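Local coordinates for RsbT co-antagonist protein RsbRA (Bacillus subtilis, PDB 2BNL) that regulates sigma-B activity in the general stress response, stimulating the RsbT kinase toward RsbS in vitro, as part of the stressosome, at residues 47-50 / 51-55; 115-118 / 119-123; 127-130 / 131-135. One frame throughout, in Å; residues are numbered along the deposited sequence.

Contact 1 of 3, residues 47-50 / 51-55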
ATOM      1  N   LYS A  47     -12.714   6.647  12.724  1.00 30.38           N
ATOM      2  CA  LYS A  47     -14.010   6.010  12.897  1.00 31.51           C
ATOM      3  C   LYS A  47     -14.608   5.575  11.544  1.00 30.53           C
ATOM      4  O   LYS A  47     -15.175   4.485  11.480  1.00 33.03           O
ATOM      5  CB  LYS A  47     -14.979   6.904  13.751  1.00 31.72           C
ATOM      6  CG  LYS A  47     -16.419   6.376  13.787  1.00 36.14           C
ATOM      7  CD  LYS A  47     -16.543   5.025  14.411  1.00 39.91           C
ATOM      8  CE  LYS A  47     -18.106   4.614  14.716  1.00 42.44           C
ATOM      9  NZ  LYS A  47     -18.265   3.147  14.639  1.00 44.05           N
ATOM     10  N   GLU A  48     -14.510   6.403  10.543  1.00 31.76           N
ATOM     11  CA  GLU A  48     -15.027   6.093   9.171  1.00 33.53           C
ATOM     12  C   GLU A  48     -14.246   4.899   8.667  1.00 32.67           C
ATOM     13  O   GLU A  48     -14.769   4.025   8.004  1.00 31.31           O
ATOM     14  CB  GLU A  48     -14.739   7.192   8.172  1.00 36.39           C
ATOM     15  CG  GLU A  48     -15.847   8.168   7.772  1.00 46.37           C
ATOM     16  CD  GLU A  48     -15.418   9.165   6.645  1.00 48.97           C
ATOM     17  OE1 GLU A  48     -15.996   9.021   5.513  1.00 47.20           O
ATOM     18  OE2 GLU A  48     -14.534  10.098   6.897  1.00 55.37           O
ATOM     19  N   TYR A  49     -12.951   4.881   8.906  1.00 28.46           N
ATOM     20  CA  TYR A  49     -12.115   3.673   8.486  1.00 30.01           C
ATOM     21  C   TYR A  49     -12.456   2.379   9.189  1.00 31.26           C
ATOM     22  O   TYR A  49     -12.633   1.329   8.554  1.00 28.49           O
ATOM     23  CB  TYR A  49     -10.674   3.971   8.754  1.00 31.27           C
ATOM     24  CG  TYR A  49      -9.716   2.979   8.222  1.00 30.49           C
ATOM     25  CD1 TYR A  49      -9.547   2.802   6.849  1.00 30.16           C
ATOM     26  CD2 TYR A  49      -8.939   2.241   9.057  1.00 30.12           C
ATOM     27  CE1 TYR A  49      -8.605   1.917   6.325  1.00 28.54           C
ATOM     28  CE2 TYR A  49      -7.986   1.317   8.520  1.00 32.08           C
ATOM     29  CZ  TYR A  49      -7.833   1.182   7.153  1.00 30.98           C
ATOM     30  OH  TYR A  49      -6.858   0.336   6.687  1.00 30.69           O
ATOM     31  N   ILE A  50     -12.583   2.440  10.521  1.00 31.45           N
ATOM     32  CA  ILE A  50     -13.011   1.251  11.235  1.00 33.97           C
ATOM     33  C   ILE A  50     -14.397   0.712  10.701  1.00 30.96           C
ATOM     34  O   ILE A  50     -14.589  -0.496  10.627  1.00 31.06           O
ATOM     35  CB  ILE A  50     -13.090   1.449  12.797  1.00 34.46           C
ATOM     36  CG1 ILE A  50     -11.732   1.780  13.386  1.00 42.85           C
ATOM     37  CG2 ILE A  50     -13.365   0.111  13.614  1.00 41.64           C
ATOM     38  CD1 ILE A  50     -11.682   2.536  14.878  1.00 45.56           C
ATOM     39  N   ASP A  51     -15.324   1.609  10.439  1.00 30.84           N
ATOM     40  CA  ASP A  51     -16.658   1.266   9.940  1.00 33.62           C
ATOM     41  C   ASP A  51     -16.539   0.547   8.578  1.00 32.64           C
ATOM     42  O   ASP A  51     -17.242  -0.402   8.365  1.00 32.65           O
ATOM     43  CB  ASP A  51     -17.526   2.487   9.726  1.00 31.94           C
ATOM     44  CG  ASP A  51     -18.131   3.035  11.013  1.00 37.13           C
ATOM     45  OD1 ASP A  51     -17.887   2.497  12.099  1.00 36.90           O
ATOM     46  OD2 ASP A  51     -18.863   4.023  10.872  1.00 40.60           O
ATOM     47  N   ILE A  52     -15.615   0.989   7.739  1.00 31.81           N
ATOM     48  CA  ILE A  52     -15.206   0.250   6.509  1.00 30.26           C
ATOM     49  C   ILE A  52     -14.710  -1.164   6.770  1.00 29.60           C
ATOM     50  O   ILE A  52     -15.189  -2.126   6.143  1.00 28.61           O
ATOM     51  CB  ILE A  52     -14.218   1.031   5.632  1.00 30.63           C
ATOM     52  CG1 ILE A  52     -14.896   2.284   5.037  1.00 31.14           C
ATOM     53  CG2 ILE A  52     -13.579   0.136   4.591  1.00 27.66           C
ATOM     54  CD1 ILE A  52     -13.942   3.452   4.730  1.00 30.31           C
ATOM     55  N   LEU A  53     -13.854  -1.299   7.756  1.00 29.44           N
ATOM     56  CA  LEU A  53     -13.294  -2.571   8.088  1.00 29.09           C
ATOM     57  C   LEU A  53     -14.392  -3.507   8.522  1.00 29.24           C
ATOM     58  O   LEU A  53     -14.412  -4.665   8.095  1.00 29.45           O
ATOM     59  CB  LEU A  53     -12.210  -2.419   9.170  1.00 30.53           C
ATOM     60  CG  LEU A  53     -11.021  -1.549   8.885  1.00 28.01           C
ATOM     61  CD1 LEU A  53     -10.094  -1.549  10.129  1.00 30.71           C
ATOM     62  CD2 LEU A  53     -10.279  -1.819   7.672  1.00 28.54           C
ATOM     63  N   LEU A  54     -15.311  -3.016   9.360  1.00 30.23           N
ATOM     64  CA  LEU A  54     -16.370  -3.866   9.951  1.00 30.26           C
ATOM     65  C   LEU A  54     -17.397  -4.393   8.873  1.00 28.87           C
ATOM     66  O   LEU A  54     -18.082  -5.345   9.116  1.00 29.77           O
ATOM     67  CB  LEU A  54     -17.027  -3.105  11.124  1.00 30.09           C
ATOM     68  CG  LEU A  54     -16.089  -3.039  12.348  1.00 32.56           C
ATOM     69  CD1 LEU A  54     -16.765  -2.216  13.411  1.00 33.90           C
ATOM     70  CD2 LEU A  54     -15.669  -4.456  12.935  1.00 31.28           C
ATOM     71  N   LEU A  55     -17.473  -3.720   7.722  1.00 29.05           N
ATOM     72  CA  LEU A  55     -18.266  -4.118   6.559  1.00 29.53           C
ATOM     73  C   LEU A  55     -17.521  -5.029   5.624  1.00 28.19           C
ATOM     74  O   LEU A  55     -18.099  -5.523   4.724  1.00 26.58           O
ATOM     75  CB  LEU A  55     -18.676  -2.855   5.778  1.00 30.76           C
ATOM     76  CG  LEU A  55     -19.652  -1.919   6.473  1.00 34.75           C
ATOM     77  CD1 LEU A  55     -19.694  -0.556   5.711  1.00 32.22           C
ATOM     78  CD2 LEU A  55     -21.050  -2.572   6.532  1.00 35.57           C
TER
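The last two turns of helix 39-54, in the all-helical, globin-related N-terminal domain of RsbRA, are tied together here by pairs of side chains four residues apart. On the outer side K47 reaches D51 in a salt bridge, with NZ 2.6 Å from OD1. The lysine chain starts with CG anti to the backbone N (chi1 171°) and bends at chi2, which carries its amine obliquely across to the next turn, where it takes the syn lone pair of OD1, on the side facing OD2. The backbone follows the same spacing: D51 N bonds to K47 O, and L53 N to Y49 O at 3.0 Å.

On the inner side L53 and Y49 make a CH-pi contact. CD2 of L53 stands over one face of the tyrosine ring, 4.2 Å from its centroid and displaced toward the rim, while L53 CD1 approaches Y49 CE2 at 3.9 Å. The tyrosine hydroxyl continues past the leucine to a hydrogen bond with N124, and F91 meets the ring edge-to-face, so both its polar end and its flat part have partners. I50 and L54 run side by side in the same direction, CG2 to CD1 4.1 Å, on a flank packed against I11 of helix 5-13. I52 folds CD1 back to within 3.4 Å of E48 O, while the E48 carboxylate turns to a salt bridge with R73.

K47 and D51 thus form the exposed charge pair of this contact, which solvent would probably weaken. Y49 and L53 make up its buried apolar part, where the tyrosine hydroxyl is satisfied by an asparagine and the leucine methyl probably limits how the ring can turn.

Contact 2 of 3, residues 115-118 / 119-123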
ATOM      1  N   GLN A 115      -2.245 -12.653   7.762  1.00 32.25           N
ATOM      2  CA  GLN A 115      -3.665 -12.503   8.090  1.00 33.01           C
ATOM      3  C   GLN A 115      -4.073 -11.090   8.051  1.00 30.48           C
ATOM      4  O   GLN A 115      -5.095 -10.691   7.443  1.00 28.99           O
ATOM      5  CB  GLN A 115      -3.968 -13.064   9.496  1.00 33.91           C
ATOM      6  CG  GLN A 115      -3.957 -14.572   9.543  1.00 37.74           C
ATOM      7  CD  GLN A 115      -4.196 -15.041  10.961  1.00 41.76           C
ATOM      8  OE1 GLN A 115      -3.777 -14.395  11.926  1.00 40.41           O
ATOM      9  NE2 GLN A 115      -5.003 -16.074  11.086  1.00 38.85           N
ATOM     10  N   ILE A 116      -3.238 -10.260   8.607  1.00 29.88           N
ATOM     11  CA  ILE A 116      -3.510  -8.841   8.564  1.00 30.54           C
ATOM     12  C   ILE A 116      -3.502  -8.262   7.166  1.00 31.82           C
ATOM     13  O   ILE A 116      -4.448  -7.496   6.778  1.00 30.86           O
ATOM     14  CB  ILE A 116      -2.533  -8.077   9.473  1.00 32.31           C
ATOM     15  CG1 ILE A 116      -2.881  -8.382  10.967  1.00 29.19           C
ATOM     16  CG2 ILE A 116      -2.632  -6.636   9.218  1.00 33.52           C
ATOM     17  CD1 ILE A 116      -1.811  -8.005  11.942  1.00 33.08           C
ATOM     18  N   ASP A 117      -2.496  -8.664   6.405  1.00 29.79           N
ATOM     19  CA  ASP A 117      -2.297  -8.163   5.025  1.00 31.80           C
ATOM     20  C   ASP A 117      -3.531  -8.613   4.153  1.00 31.30           C
ATOM     21  O   ASP A 117      -4.071  -7.858   3.386  1.00 30.79           O
ATOM     22  CB  ASP A 117      -1.007  -8.769   4.473  1.00 32.25           C
ATOM     23  CG  ASP A 117      -0.755  -8.412   3.031  1.00 36.96           C
ATOM     24  OD1 ASP A 117      -0.343  -7.290   2.812  1.00 40.15           O
ATOM     25  OD2 ASP A 117      -1.088  -9.233   2.172  1.00 35.85           O
ATOM     26  N   ARG A 118      -3.891  -9.859   4.299  1.00 29.87           N
ATOM     27  CA  ARG A 118      -5.019 -10.418   3.552  1.00 33.94           C
ATOM     28  C   ARG A 118      -6.322  -9.596   3.717  1.00 32.24           C
ATOM     29  O   ARG A 118      -7.109  -9.401   2.794  1.00 31.99           O
ATOM     30  CB  ARG A 118      -5.243 -11.794   4.016  1.00 34.70           C
ATOM     31  CG  ARG A 118      -5.713 -12.636   2.977  1.00 45.81           C
ATOM     32  CD  ARG A 118      -6.254 -13.952   3.492  1.00 54.85           C
ATOM     33  NE  ARG A 118      -7.322 -14.338   2.529  1.00 61.18           N
ATOM     34  CZ  ARG A 118      -8.631 -14.134   2.676  1.00 59.43           C
ATOM     35  NH1 ARG A 118      -9.123 -13.620   3.764  1.00 50.01           N
ATOM     36  NH2 ARG A 118      -9.462 -14.498   1.701  1.00 65.29           N
ATOM     37  N   PHE A 119      -6.580  -9.206   4.945  1.00 31.33           N
ATOM     38  CA  PHE A 119      -7.764  -8.397   5.271  1.00 29.87           C
ATOM     39  C   PHE A 119      -7.681  -6.953   4.769  1.00 29.95           C
ATOM     40  O   PHE A 119      -8.600  -6.454   4.147  1.00 30.84           O
ATOM     41  CB  PHE A 119      -8.020  -8.497   6.744  1.00 29.41           C
ATOM     42  CG  PHE A 119      -9.176  -7.715   7.210  1.00 31.05           C
ATOM     43  CD1 PHE A 119     -10.438  -8.069   6.865  1.00 41.04           C
ATOM     44  CD2 PHE A 119      -8.973  -6.495   7.886  1.00 31.39           C
ATOM     45  CE1 PHE A 119     -11.579  -7.295   7.331  1.00 41.29           C
ATOM     46  CE2 PHE A 119     -10.027  -5.723   8.273  1.00 36.44           C
ATOM     47  CZ  PHE A 119     -11.342  -6.124   8.041  1.00 34.87           C
ATOM     48  N   PHE A 120      -6.570  -6.259   5.061  1.00 30.14           N
ATOM     49  CA  PHE A 120      -6.435  -4.847   4.830  1.00 29.53           C
ATOM     50  C   PHE A 120      -6.044  -4.474   3.420  1.00 30.37           C
ATOM     51  O   PHE A 120      -6.500  -3.455   2.924  1.00 30.78           O
ATOM     52  CB  PHE A 120      -5.318  -4.324   5.777  1.00 31.06           C
ATOM     53  CG  PHE A 120      -5.809  -4.025   7.144  1.00 31.57           C
ATOM     54  CD1 PHE A 120      -6.458  -2.833   7.425  1.00 29.23           C
ATOM     55  CD2 PHE A 120      -5.726  -4.980   8.175  1.00 31.22           C
ATOM     56  CE1 PHE A 120      -6.873  -2.564   8.783  1.00 29.98           C
ATOM     57  CE2 PHE A 120      -6.192  -4.646   9.481  1.00 34.50           C
ATOM     58  CZ  PHE A 120      -6.775  -3.473   9.733  1.00 34.10           C
ATOM     59  N   SER A 121      -5.190  -5.293   2.773  1.00 30.11           N
ATOM     60  CA  SER A 121      -4.604  -4.917   1.483  1.00 31.61           C
ATOM     61  C   SER A 121      -5.679  -4.519   0.418  1.00 30.59           C
ATOM     62  O   SER A 121      -5.657  -3.429  -0.064  1.00 30.20           O
ATOM     63  CB  SER A 121      -3.646  -6.020   0.886  1.00 30.86           C
ATOM     64  OG  SER A 121      -2.957  -5.463  -0.199  1.00 32.31           O
ATOM     65  N   PRO A 122      -6.677  -5.374   0.172  1.00 29.33           N
ATOM     66  CA  PRO A 122      -7.740  -4.959  -0.814  1.00 29.77           C
ATOM     67  C   PRO A 122      -8.609  -3.714  -0.435  1.00 29.44           C
ATOM     68  O   PRO A 122      -9.075  -2.964  -1.285  1.00 30.03           O
ATOM     69  CB  PRO A 122      -8.595  -6.234  -0.943  1.00 29.55           C
ATOM     70  CG  PRO A 122      -8.343  -7.049   0.286  1.00 33.84           C
ATOM     71  CD  PRO A 122      -6.937  -6.694   0.790  1.00 30.66           C
ATOM     72  N   ILE A 123      -8.833  -3.540   0.861  1.00 29.00           N
ATOM     73  CA  ILE A 123      -9.498  -2.331   1.362  1.00 29.63           C
ATOM     74  C   ILE A 123      -8.685  -1.101   1.092  1.00 26.92           C
ATOM     75  O   ILE A 123      -9.135  -0.130   0.477  1.00 27.14           O
ATOM     76  CB  ILE A 123      -9.742  -2.419   2.863  1.00 28.42           C
ATOM     77  CG1 ILE A 123     -10.620  -3.582   3.196  1.00 30.56           C
ATOM     78  CG2 ILE A 123     -10.297  -1.133   3.405  1.00 32.76           C
ATOM     79  CD1 ILE A 123     -10.724  -4.011   4.767  1.00 29.29           C
TER
HETATM   80  O   HOH W   1      -0.481  -5.910   0.596  1.00 46.32           O
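D117 and S121, one turn apart on helix 109-135, share a water: it donates to D117 OD1 at 2.6 Å and hydrogen-bonds to S121 OG at the same length. Both side chains leave with the terminal group anti to the backbone N (chi1 176° for D117, -169° for S121), which brings OD1 and OG both within reach of the water. Beneath the bridge S121 N bonds to D117 O at 2.9 Å. The next residue breaks the pattern: P122 has no N-H to give, its CD sits 3.4 Å from R118 O instead, and the helix kinks.

On the inward side F120 N bonds to I116 O at 3.0 Å. The same oxygen lies in the plane of the F120 ring at its edge, 3.1 Å from CD2, and I116 CG2 packs beside that edge at 3.7 Å from CD2. F119 CD2 lies over one face of the F120 ring, toward its rim, and W92 and L95 of helix 81-100 pack on the F120 side chain. Without the F120 ring, as with an alanine here, I116 CG2 and F119 CD2 are likely to face a gap.

K93 and A89 of the second subunit pack on D117 and S121, so the water-bridged side belongs to the dimer interface, and the water lets a carboxylate and a hydroxyl too far apart to bond directly share one polar link there.

Contact 3 of 3, residues 127-130 / 131-135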
ATOM      1  N   ILE A 127      -9.336   2.108  -1.348  1.00 28.78           N
ATOM      2  CA  ILE A 127      -9.228   3.489  -0.911  1.00 28.54           C
ATOM      3  C   ILE A 127      -8.282   4.342  -1.783  1.00 29.69           C
ATOM      4  O   ILE A 127      -8.616   5.517  -2.164  1.00 29.73           O
ATOM      5  CB  ILE A 127      -8.902   3.608   0.631  1.00 28.46           C
ATOM      6  CG1 ILE A 127     -10.004   3.048   1.512  1.00 29.39           C
ATOM      7  CG2 ILE A 127      -8.529   5.079   1.009  1.00 29.87           C
ATOM      8  CD1 ILE A 127      -9.603   2.839   2.949  1.00 31.79           C
ATOM      9  N   PHE A 128      -7.092   3.834  -2.046  1.00 28.89           N
ATOM     10  CA  PHE A 128      -6.142   4.582  -2.863  1.00 28.04           C
ATOM     11  C   PHE A 128      -6.824   4.866  -4.242  1.00 28.09           C
ATOM     12  O   PHE A 128      -6.716   5.952  -4.808  1.00 26.27           O
ATOM     13  CB  PHE A 128      -4.818   3.826  -3.063  1.00 28.16           C
ATOM     14  CG  PHE A 128      -4.085   3.485  -1.823  1.00 29.81           C
ATOM     15  CD1 PHE A 128      -4.199   4.257  -0.690  1.00 33.60           C
ATOM     16  CD2 PHE A 128      -3.236   2.451  -1.799  1.00 33.78           C
ATOM     17  CE1 PHE A 128      -3.512   3.924   0.463  1.00 34.78           C
ATOM     18  CE2 PHE A 128      -2.485   2.138  -0.671  1.00 34.90           C
ATOM     19  CZ  PHE A 128      -2.689   2.887   0.490  1.00 33.39           C
ATOM     20  N   ASN A 129      -7.463   3.817  -4.807  1.00 28.25           N
ATOM     21  CA  ASN A 129      -8.115   3.977  -6.121  1.00 29.13           C
ATOM     22  C   ASN A 129      -9.125   5.115  -6.122  1.00 27.82           C
ATOM     23  O   ASN A 129      -9.174   5.909  -7.020  1.00 27.84           O
ATOM     24  CB  ASN A 129      -8.744   2.646  -6.509  1.00 29.47           C
ATOM     25  CG  ASN A 129      -9.132   2.569  -7.976  1.00 32.43           C
ATOM     26  OD1 ASN A 129      -8.339   2.822  -8.874  1.00 27.65           O
ATOM     27  ND2 ASN A 129     -10.388   2.230  -8.225  1.00 31.94           N
ATOM     28  N   GLN A 130      -9.944   5.184  -5.070  1.00 28.06           N
ATOM     29  CA  GLN A 130     -11.064   6.205  -5.001  1.00 29.14           C
ATOM     30  C   GLN A 130     -10.503   7.577  -4.726  1.00 29.05           C
ATOM     31  O   GLN A 130     -10.973   8.549  -5.242  1.00 29.62           O
ATOM     32  CB  GLN A 130     -12.057   5.791  -3.922  1.00 29.30           C
ATOM     33  CG  GLN A 130     -12.949   4.662  -4.383  1.00 30.22           C
ATOM     34  CD  GLN A 130     -13.774   4.987  -5.665  1.00 33.17           C
ATOM     35  OE1 GLN A 130     -14.385   6.026  -5.798  1.00 37.57           O
ATOM     36  NE2 GLN A 130     -13.856   4.043  -6.499  1.00 35.66           N
ATOM     37  N   TYR A 131      -9.384   7.602  -4.036  1.00 30.97           N
ATOM     38  CA  TYR A 131      -8.649   8.851  -3.829  1.00 28.82           C
ATOM     39  C   TYR A 131      -8.241   9.469  -5.192  1.00 30.02           C
ATOM     40  O   TYR A 131      -8.483  10.685  -5.516  1.00 30.27           O
ATOM     41  CB  TYR A 131      -7.413   8.582  -2.965  1.00 30.85           C
ATOM     42  CG  TYR A 131      -6.679   9.836  -2.654  1.00 29.52           C
ATOM     43  CD1 TYR A 131      -6.896  10.501  -1.428  1.00 29.75           C
ATOM     44  CD2 TYR A 131      -5.881  10.423  -3.577  1.00 31.31           C
ATOM     45  CE1 TYR A 131      -6.206  11.714  -1.136  1.00 27.86           C
ATOM     46  CE2 TYR A 131      -5.190  11.638  -3.290  1.00 30.04           C
ATOM     47  CZ  TYR A 131      -5.367  12.245  -2.062  1.00 30.19           C
ATOM     48  OH  TYR A 131      -4.763  13.484  -1.855  1.00 26.02           O
ATOM     49  N   SER A 132      -7.564   8.648  -5.997  1.00 30.96           N
ATOM     50  CA  SER A 132      -7.056   9.060  -7.306  1.00 31.95           C
ATOM     51  C   SER A 132      -8.219   9.402  -8.246  1.00 32.43           C
ATOM     52  O   SER A 132      -8.158  10.403  -8.953  1.00 32.30           O
ATOM     53  CB  SER A 132      -6.151   7.936  -7.936  1.00 32.04           C
ATOM     54  OG  SER A 132      -5.547   8.374  -9.173  1.00 34.06           O
ATOM     55  N   ILE A 133      -9.256   8.579  -8.229  1.00 34.23           N
ATOM     56  CA  ILE A 133     -10.451   8.753  -9.073  1.00 36.55           C
ATOM     57  C   ILE A 133     -11.093  10.035  -8.755  1.00 38.15           C
ATOM     58  O   ILE A 133     -11.515  10.699  -9.667  1.00 39.77           O
ATOM     59  CB  ILE A 133     -11.424   7.566  -9.004  1.00 37.55           C
ATOM     60  CG1 ILE A 133     -10.900   6.429  -9.838  1.00 42.63           C
ATOM     61  CG2 ILE A 133     -12.843   7.968  -9.421  1.00 41.95           C
ATOM     62  CD1 ILE A 133     -11.592   5.095  -9.581  1.00 47.14           C
ATOM     63  N   SER A 134     -11.070  10.489  -7.506  1.00 40.69           N
ATOM     64  CA  SER A 134     -11.684  11.782  -7.177  1.00 43.58           C
ATOM     65  C   SER A 134     -11.104  12.873  -8.096  1.00 48.93           C
ATOM     66  O   SER A 134     -11.780  13.873  -8.455  1.00 51.42           O
ATOM     67  CB  SER A 134     -11.556  12.066  -5.726  1.00 43.80           C
ATOM     68  OG  SER A 134     -12.401  11.130  -5.017  1.00 40.04           O
ATOM     69  N   TRP A 135      -9.883  12.668  -8.589  1.00 51.27           N
ATOM     70  CA  TRP A 135      -9.230  13.663  -9.491  1.00 52.40           C
ATOM     71  C   TRP A 135      -9.458  13.370 -10.980  1.00 52.98           C
ATOM     72  O   TRP A 135      -9.864  14.288 -11.710  1.00 52.85           O
ATOM     73  CB  TRP A 135      -7.761  13.728  -9.209  1.00 52.79           C
ATOM     74  CG  TRP A 135      -7.399  14.363  -7.874  1.00 54.76           C
ATOM     75  CD1 TRP A 135      -6.800  13.734  -6.771  1.00 51.77           C
ATOM     76  CD2 TRP A 135      -7.581  15.750  -7.505  1.00 53.41           C
ATOM     77  NE1 TRP A 135      -6.509  14.680  -5.794  1.00 54.46           N
ATOM     78  CE2 TRP A 135      -6.987  15.923  -6.211  1.00 58.22           C
ATOM     79  CE3 TRP A 135      -8.051  16.881  -8.176  1.00 56.99           C
ATOM     80  CZ2 TRP A 135      -6.965  17.217  -5.546  1.00 55.67           C
ATOM     81  CZ3 TRP A 135      -7.998  18.178  -7.513  1.00 54.68           C
ATOM     82  CH2 TRP A 135      -7.481  18.302  -6.207  1.00 54.81           C
TER
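I133 lays its CD1 methyl against the amide of N129, 3.4 Å from ND2 and 3.9 Å from CG. The two side chains meet at a slant across one turn of helix 109-135. N129 holds CG anti to its own nitrogen (chi1 -165°), beside the carbonyl carbon, and this sets the amide close to the end of the isoleucine. CG1 of I133 also rests 3.3 Å from N129 O, the oxygen that accepts I133 N at 2.9 Å. From another direction Q130 comes over the same methyl, NE2 to CD1 4.0 Å. The isoleucine end thus touches two amides, in contacts of packing. The polar business of N129 lies elsewhere: OD1 accepts a hydrogen bond from the backbone N of K82 in the second subunit.

Near the end of the helix Q130 O is gripped twice by S134. The backbone N and the hydroxyl OG each donate at 3.0 Å, reaching the oxygen from opposite faces of the carbonyl plane. S134 OG sits beside its own backbone N (chi1 -69°), which turns the hydroxyl back along the helix to the carbonyl one turn earlier.

Y131 N bonds to I127 O at 2.9 Å, and the tyrosine hydroxyl makes a hydrogen bond to L79 O, linking this helix to the chain just before helix 81-100. Like Y131, F128 packs on M81, and its ring meets F128 of the second subunit with the planes about 40° apart.

This helix end is thereby joined to the second subunit by an amide facing the partner backbone and a phenylalanine pair across the interface, with the S134 hydroxyl supplying a further donor to a carbonyl in the last turns.

Overall arrangement
Contacts 2 and 3 follow one another on helix 109-135, their centres about 18 Å apart, and they touch each other only through their place in the chain. Contact 1, on helix 39-54, packs against both: its centre lies about 13 Å from that of contact 2 and about 17 Å from that of contact 3. L53 CD1 meets F120 CE1 at 3.6 Å, and L53 CD2 meets I123 CD1 at 3.7 Å. Toward contact 3, Y49 CE1 reaches I127 CD1 at 3.6 Å. Contact 1 therefore backs the long helix inside the subunit, while contacts 2 and 3 both also face the second subunit.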